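Local coordinates for glycosyl hydrolase, family 8 (Clostridium perfringens, PDB 3REN), which probably hydrolyses alpha-glucosidic bonds in starch-like polysaccharides, as an alpha-amylase of glycoside hydrolase family 8, at residues 34-46 with 329-341. Residues are numbered along the deposited sequence; the frame is centred on the assembly and turned at random.
With EDO (1,2-ethanediol), chain H; EDO (1,2-ethanediol), chain I.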
loop_
_atom_site.group_PDB
_atom_site.type_symbol
_atom_site.label_atom_id
_atom_site.label_comp_id
_atom_site.label_asym_id
_atom_site.label_seq_id
_atom_site.Cartn_x
_atom_site.Cartn_y
_atom_site.Cartn_z
ATOM N N LEU A 34 16.469 -6.690 -5.931
ATOM C CA LEU A 34 15.492 -7.108 -4.959
ATOM C C LEU A 34 14.488 -8.150 -5.472
ATOM O O LEU A 34 13.434 -8.300 -4.874
ATOM C CB LEU A 34 14.702 -5.884 -4.495
ATOM C CG LEU A 34 14.976 -5.135 -3.192
ATOM C CD1 LEU A 34 13.717 -4.241 -2.904
ATOM C CD2 LEU A 34 15.268 -5.996 -2.007
ATOM N N SER A 35 14.838 -8.896 -6.529
ATOM C CA SER A 35 13.903 -9.755 -7.238
ATOM C C SER A 35 14.646 -10.983 -7.723
ATOM O O SER A 35 15.874 -10.934 -7.966
ATOM C CB SER A 35 13.378 -9.054 -8.523
ATOM O OG SER A 35 12.358 -8.102 -8.261
ATOM N N LYS A 36 13.903 -12.072 -7.918
ATOM C CA LYS A 36 14.452 -13.207 -8.609
ATOM C C LYS A 36 13.460 -13.601 -9.682
ATOM O O LYS A 36 12.269 -13.770 -9.420
ATOM C CB LYS A 36 14.716 -14.356 -7.649
ATOM C CG LYS A 36 15.472 -15.516 -8.299
ATOM C CD LYS A 36 15.706 -16.593 -7.276
ATOM C CE LYS A 36 16.850 -17.486 -7.695
ATOM N NZ LYS A 36 16.767 -18.724 -6.883
ATOM N N SER A 37 13.967 -13.722 -10.901
ATOM C CA SER A 37 13.159 -14.096 -12.052
ATOM C C SER A 37 12.331 -15.339 -11.742
ATOM O O SER A 37 12.863 -16.380 -11.313
ATOM C CB SER A 37 14.067 -14.381 -13.263
ATOM O OG SER A 37 13.248 -14.660 -14.373
ATOM N N GLY A 38 11.027 -15.209 -11.925
ATOM C CA GLY A 38 10.094 -16.332 -11.862
ATOM C C GLY A 38 9.625 -16.610 -10.460
ATOM O O GLY A 38 8.742 -17.450 -10.242
ATOM N N TYR A 39 10.248 -15.936 -9.504
ATOM C CA TYR A 39 10.018 -16.216 -8.091
ATOM C C TYR A 39 9.279 -15.055 -7.448
ATOM O O TYR A 39 8.238 -15.277 -6.818
ATOM C CB TYR A 39 11.345 -16.471 -7.376
ATOM C CG TYR A 39 11.231 -16.576 -5.860
ATOM C CD1 TYR A 39 10.523 -17.627 -5.260
ATOM C CD2 TYR A 39 11.885 -15.659 -5.025
ATOM C CE1 TYR A 39 10.444 -17.746 -3.861
ATOM C CE2 TYR A 39 11.809 -15.762 -3.627
ATOM C CZ TYR A 39 11.087 -16.810 -3.056
ATOM O OH TYR A 39 10.989 -16.913 -1.685
ATOM N N GLY A 40 9.820 -13.832 -7.602
ATOM C CA GLY A 40 9.135 -12.626 -7.139
ATOM C C GLY A 40 10.024 -11.582 -6.501
ATOM O O GLY A 40 11.261 -11.655 -6.561
ATOM N N ILE A 41 9.387 -10.610 -5.859
ATOM C CA ILE A 41 10.127 -9.515 -5.208
ATOM C C ILE A 41 10.425 -9.877 -3.742
ATOM O O ILE A 41 9.520 -10.145 -2.961
ATOM C CB ILE A 41 9.327 -8.217 -5.279
ATOM C CG1 ILE A 41 9.000 -7.929 -6.749
ATOM C CG2 ILE A 41 10.053 -7.087 -4.534
ATOM C CD1 ILE A 41 7.893 -6.946 -6.956
ATOM N N TYR A 42 11.691 -9.847 -3.374
ATOM C CA TYR A 42 12.124 -10.171 -2.029
ATOM C C TYR A 42 11.616 -9.083 -1.086
ATOM O O TYR A 42 11.542 -7.924 -1.480
ATOM C CB TYR A 42 13.657 -10.089 -1.963
ATOM C CG TYR A 42 14.439 -11.119 -2.740
ATOM C CD1 TYR A 42 13.897 -12.376 -3.029
ATOM C CD2 TYR A 42 15.755 -10.851 -3.134
ATOM C CE1 TYR A 42 14.649 -13.346 -3.742
ATOM C CE2 TYR A 42 16.528 -11.803 -3.823
ATOM C CZ TYR A 42 15.963 -13.040 -4.117
ATOM O OH TYR A 42 16.707 -13.970 -4.760
ATOM N N THR A 43 11.334 -9.464 0.141
ATOM C CA THR A 43 10.925 -8.541 1.210
ATOM C C THR A 43 12.063 -7.625 1.679
ATOM O O THR A 43 11.839 -6.449 1.935
ATOM C CB THR A 43 10.373 -9.359 2.381
ATOM O OG1 THR A 43 9.323 -10.193 1.871
ATOM C CG2 THR A 43 9.857 -8.434 3.506
ATOM N N ASN A 44 13.266 -8.179 1.796
ATOM C CA ASN A 44 14.476 -7.438 2.122
ATOM C C ASN A 44 15.624 -7.744 1.147
ATOM O O ASN A 44 15.604 -8.817 0.433
ATOM C CB ASN A 44 14.938 -7.796 3.544
ATOM C CG ASN A 44 13.866 -7.595 4.574
ATOM O OD1 ASN A 44 13.412 -8.542 5.160
ATOM N ND2 ASN A 44 13.441 -6.365 4.780
ATOM N N TYR A 45 16.639 -6.862 1.131
ATOM C CA TYR A 45 17.766 -7.031 0.218
ATOM C C TYR A 45 18.607 -8.250 0.614
ATOM O O TYR A 45 19.142 -8.969 -0.243
ATOM C CB TYR A 45 18.616 -5.740 0.160
ATOM C CG TYR A 45 19.853 -5.839 -0.667
ATOM C CD1 TYR A 45 19.785 -5.960 -2.056
ATOM C CD2 TYR A 45 21.090 -5.857 -0.080
ATOM C CE1 TYR A 45 20.934 -6.084 -2.833
ATOM C CE2 TYR A 45 22.260 -5.971 -0.856
ATOM C CZ TYR A 45 22.168 -6.077 -2.218
ATOM O OH TYR A 45 23.312 -6.192 -2.995
ATOM N N ILE A 46 18.684 -8.489 1.927
ATOM C CA ILE A 46 19.487 -9.555 2.510
ATOM C C ILE A 46 18.536 -10.531 3.180
ATOM O O ILE A 46 17.592 -10.111 3.854
ATOM C CB ILE A 46 20.501 -8.923 3.513
ATOM C CG1 ILE A 46 21.468 -7.995 2.751
ATOM C CG2 ILE A 46 21.226 -9.958 4.339
ATOM C CD1 ILE A 46 22.551 -8.740 1.874
ATOM N N LYS A 329 24.857 1.403 5.240
ATOM C CA LYS A 329 25.854 0.885 6.199
ATOM C C LYS A 329 25.662 -0.579 6.467
ATOM O O LYS A 329 26.619 -1.292 6.676
ATOM C CB LYS A 329 25.766 1.588 7.562
ATOM C CG LYS A 329 25.840 3.115 7.537
ATOM C CD LYS A 329 27.220 3.625 7.885
ATOM C CE LYS A 329 27.154 4.877 8.769
ATOM N NZ LYS A 329 26.501 6.056 8.105
ATOM N N THR A 330 24.415 -1.024 6.482
ATOM C CA THR A 330 24.091 -2.380 6.865
ATOM C C THR A 330 23.419 -3.153 5.725
ATOM O O THR A 330 23.086 -4.316 5.902
ATOM C CB THR A 330 23.101 -2.385 8.054
ATOM O OG1 THR A 330 21.953 -1.611 7.692
ATOM C CG2 THR A 330 23.742 -1.767 9.329
ATOM N N ASN A 331 23.213 -2.509 4.576
ATOM C CA ASN A 331 22.376 -3.068 3.488
ATOM C C ASN A 331 20.986 -3.503 3.932
ATOM O O ASN A 331 20.433 -4.499 3.432
ATOM C CB ASN A 331 23.081 -4.213 2.757
ATOM C CG ASN A 331 24.190 -3.713 1.882
ATOM O OD1 ASN A 331 24.223 -2.517 1.550
ATOM N ND2 ASN A 331 25.103 -4.596 1.502
ATOM N N SER A 332 20.416 -2.745 4.856
ATOM C CA SER A 332 19.055 -3.005 5.313
ATOM C C SER A 332 18.038 -2.291 4.389
ATOM O O SER A 332 18.111 -1.095 4.198
ATOM C CB SER A 332 18.910 -2.511 6.764
ATOM O OG SER A 332 17.569 -2.614 7.159
ATOM N N VAL A 333 17.101 -3.040 3.813
ATOM C CA VAL A 333 16.228 -2.518 2.758
ATOM C C VAL A 333 14.855 -3.180 2.959
ATOM O O VAL A 333 14.824 -4.371 3.254
ATOM C CB VAL A 333 16.768 -2.867 1.334
ATOM C CG1 VAL A 333 15.734 -2.555 0.226
ATOM C CG2 VAL A 333 18.066 -2.123 1.021
ATOM N N TYR A 334 13.773 -2.421 2.817
ATOM C CA TYR A 334 12.418 -2.952 2.853
ATOM C C TYR A 334 11.721 -2.762 1.518
ATOM O O TYR A 334 11.575 -1.629 1.063
ATOM C CB TYR A 334 11.580 -2.308 4.003
ATOM C CG TYR A 334 11.975 -2.923 5.319
ATOM C CD1 TYR A 334 13.122 -2.508 5.994
ATOM C CD2 TYR A 334 11.256 -4.017 5.833
ATOM C CE1 TYR A 334 13.530 -3.142 7.187
ATOM C CE2 TYR A 334 11.642 -4.649 7.012
ATOM C CZ TYR A 334 12.777 -4.205 7.682
ATOM O OH TYR A 334 13.148 -4.841 8.850
ATOM N N SER A 335 11.269 -3.859 0.914
ATOM C CA SER A 335 10.602 -3.804 -0.376
ATOM C C SER A 335 9.438 -2.836 -0.309
ATOM O O SER A 335 9.174 -2.075 -1.238
ATOM C CB SER A 335 10.119 -5.208 -0.795
ATOM O OG SER A 335 9.194 -5.731 0.170
ATOM N N PHE A 336 8.717 -2.869 0.794
ATOM C CA PHE A 336 7.520 -2.031 0.900
ATOM C C PHE A 336 7.784 -0.524 0.639
ATOM O O PHE A 336 7.020 0.134 -0.092
ATOM C CB PHE A 336 6.844 -2.252 2.257
ATOM C CG PHE A 336 5.562 -1.494 2.430
ATOM C CD1 PHE A 336 4.422 -1.857 1.719
ATOM C CD2 PHE A 336 5.485 -0.443 3.355
ATOM C CE1 PHE A 336 3.206 -1.167 1.899
ATOM C CE2 PHE A 336 4.295 0.253 3.552
ATOM C CZ PHE A 336 3.149 -0.087 2.829
ATOM N N ASP A 337 8.864 0.011 1.209
ATOM C CA ASP A 337 9.197 1.420 0.978
ATOM C C ASP A 337 9.626 1.698 -0.437
ATOM O O ASP A 337 9.260 2.725 -0.995
ATOM C CB ASP A 337 10.270 1.899 1.946
ATOM C CG ASP A 337 9.729 2.069 3.355
ATOM O OD1 ASP A 337 8.541 2.443 3.500
ATOM O OD2 ASP A 337 10.480 1.794 4.297
ATOM N N ASN A 338 10.386 0.769 -1.012
ATOM C CA ASN A 338 10.833 0.877 -2.386
ATOM C C ASN A 338 9.696 0.829 -3.409
ATOM O O ASN A 338 9.667 1.637 -4.347
ATOM C CB ASN A 338 11.926 -0.157 -2.679
ATOM C CG ASN A 338 13.240 0.212 -2.005
ATOM O OD1 ASN A 338 14.063 0.878 -2.608
ATOM N ND2 ASN A 338 13.414 -0.182 -0.726
ATOM N N LEU A 339 8.749 -0.091 -3.209
ATOM C CA LEU A 339 7.594 -0.191 -4.115
ATOM C C LEU A 339 6.646 1.014 -4.029
ATOM O O LEU A 339 6.089 1.464 -5.064
ATOM C CB LEU A 339 6.836 -1.503 -3.886
ATOM C CG LEU A 339 7.619 -2.729 -4.328
ATOM C CD1 LEU A 339 7.095 -3.964 -3.525
ATOM C CD2 LEU A 339 7.528 -2.891 -5.910
ATOM N N ASN A 340 6.443 1.532 -2.814
ATOM C CA ASN A 340 5.569 2.703 -2.658
ATOM C C ASN A 340 6.225 3.907 -3.341
ATOM O O ASN A 340 5.558 4.647 -4.075
ATOM C CB ASN A 340 5.259 2.979 -1.179
ATOM C CG ASN A 340 4.164 2.068 -0.633
ATOM O OD1 ASN A 340 3.208 1.757 -1.342
ATOM N ND2 ASN A 340 4.299 1.636 0.619
ATOM N N ALA A 341 7.544 4.036 -3.173
ATOM C CA ALA A 341 8.312 5.097 -3.858
ATOM C C ALA A 341 8.209 4.972 -5.377
ATOM O O ALA A 341 8.153 5.974 -6.077
ATOM C CB ALA A 341 9.790 5.056 -3.442
HETATM C C1 EDO H . 9.314 -11.888 -11.246
HETATM O O1 EDO H . 9.880 -12.675 -12.316
HETATM C C2 EDO H . 10.428 -11.189 -10.467
HETATM O O2 EDO H . 11.285 -10.507 -11.411
HETATM C C1 EDO I . 10.708 -7.112 -12.216
HETATM O O1 EDO I . 9.494 -7.767 -12.593
HETATM C C2 EDO I . 10.539 -6.499 -10.830
HETATM O O2 EDO I . 10.534 -7.552 -9.873
HETATM O O HOH W 1 8.936 -5.007 2.656
HETATM O O HOH W 2 18.171 -5.993 3.619
#
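Ser335, the first residue of helix 335-346, sits against the chain that leaves the short hairpin of strands 35-36 and 40-41. Its backbone N donates to the carbonyl of Thr43, with Ser335 N and Thr43 O 2.8 Å apart in a nearly straight bond (N-H...O 169°). A water at this helix start accepts from Phe336 N, bonds Ser335 OG and donates weakly to Thr43 O, so that it too spans the segments. Ser335 CB presses on the next carbonyl back, 3.1 Å from Tyr42 O, an oxygen that is buried here without a polar partner. Around this point the packing is apolar and close: Leu34 CD1 lies over Ser335 CA and beside Val333 CG1, Ile41 CG2 reaches Ser335 CB, and one turn up the helix Leu339 CD2 meets Ile41 CD1 at 4.2 Å. Ile41 and Leu339 both also touch helix 62-74, while Leu34 leans on Phe29 of helix 21-33. In this (alpha/alpha)6 barrel the contact therefore ties the segment following helix 21-33 to the start of the last helix of the chain. The N-cap of that helix is Tyr334, whose carbonyl O takes a bond from Asn338 ND2, while Asn338 OD1 accepts from Phe325 N.

Toward the outside the contact becomes more polar and is bridged by water. Asn44 ND2 bonds Val333 O at 2.9 Å, the acceptor lying in the plane of the amide, and the same nitrogen stands 3.3 Å above one face of the Tyr334 ring, offset toward its rim; amide and ring are almost perpendicular (86°). Tyr45 CB packs 3.6 Å from Val333 CB. The Tyr45 ring runs alongside the Asn331 side chain because chi1 (176°) puts CG opposite the backbone N, and Asn331 O lies at the ring edge. A second water accepts from Ile46 N and donates to Asn331 O.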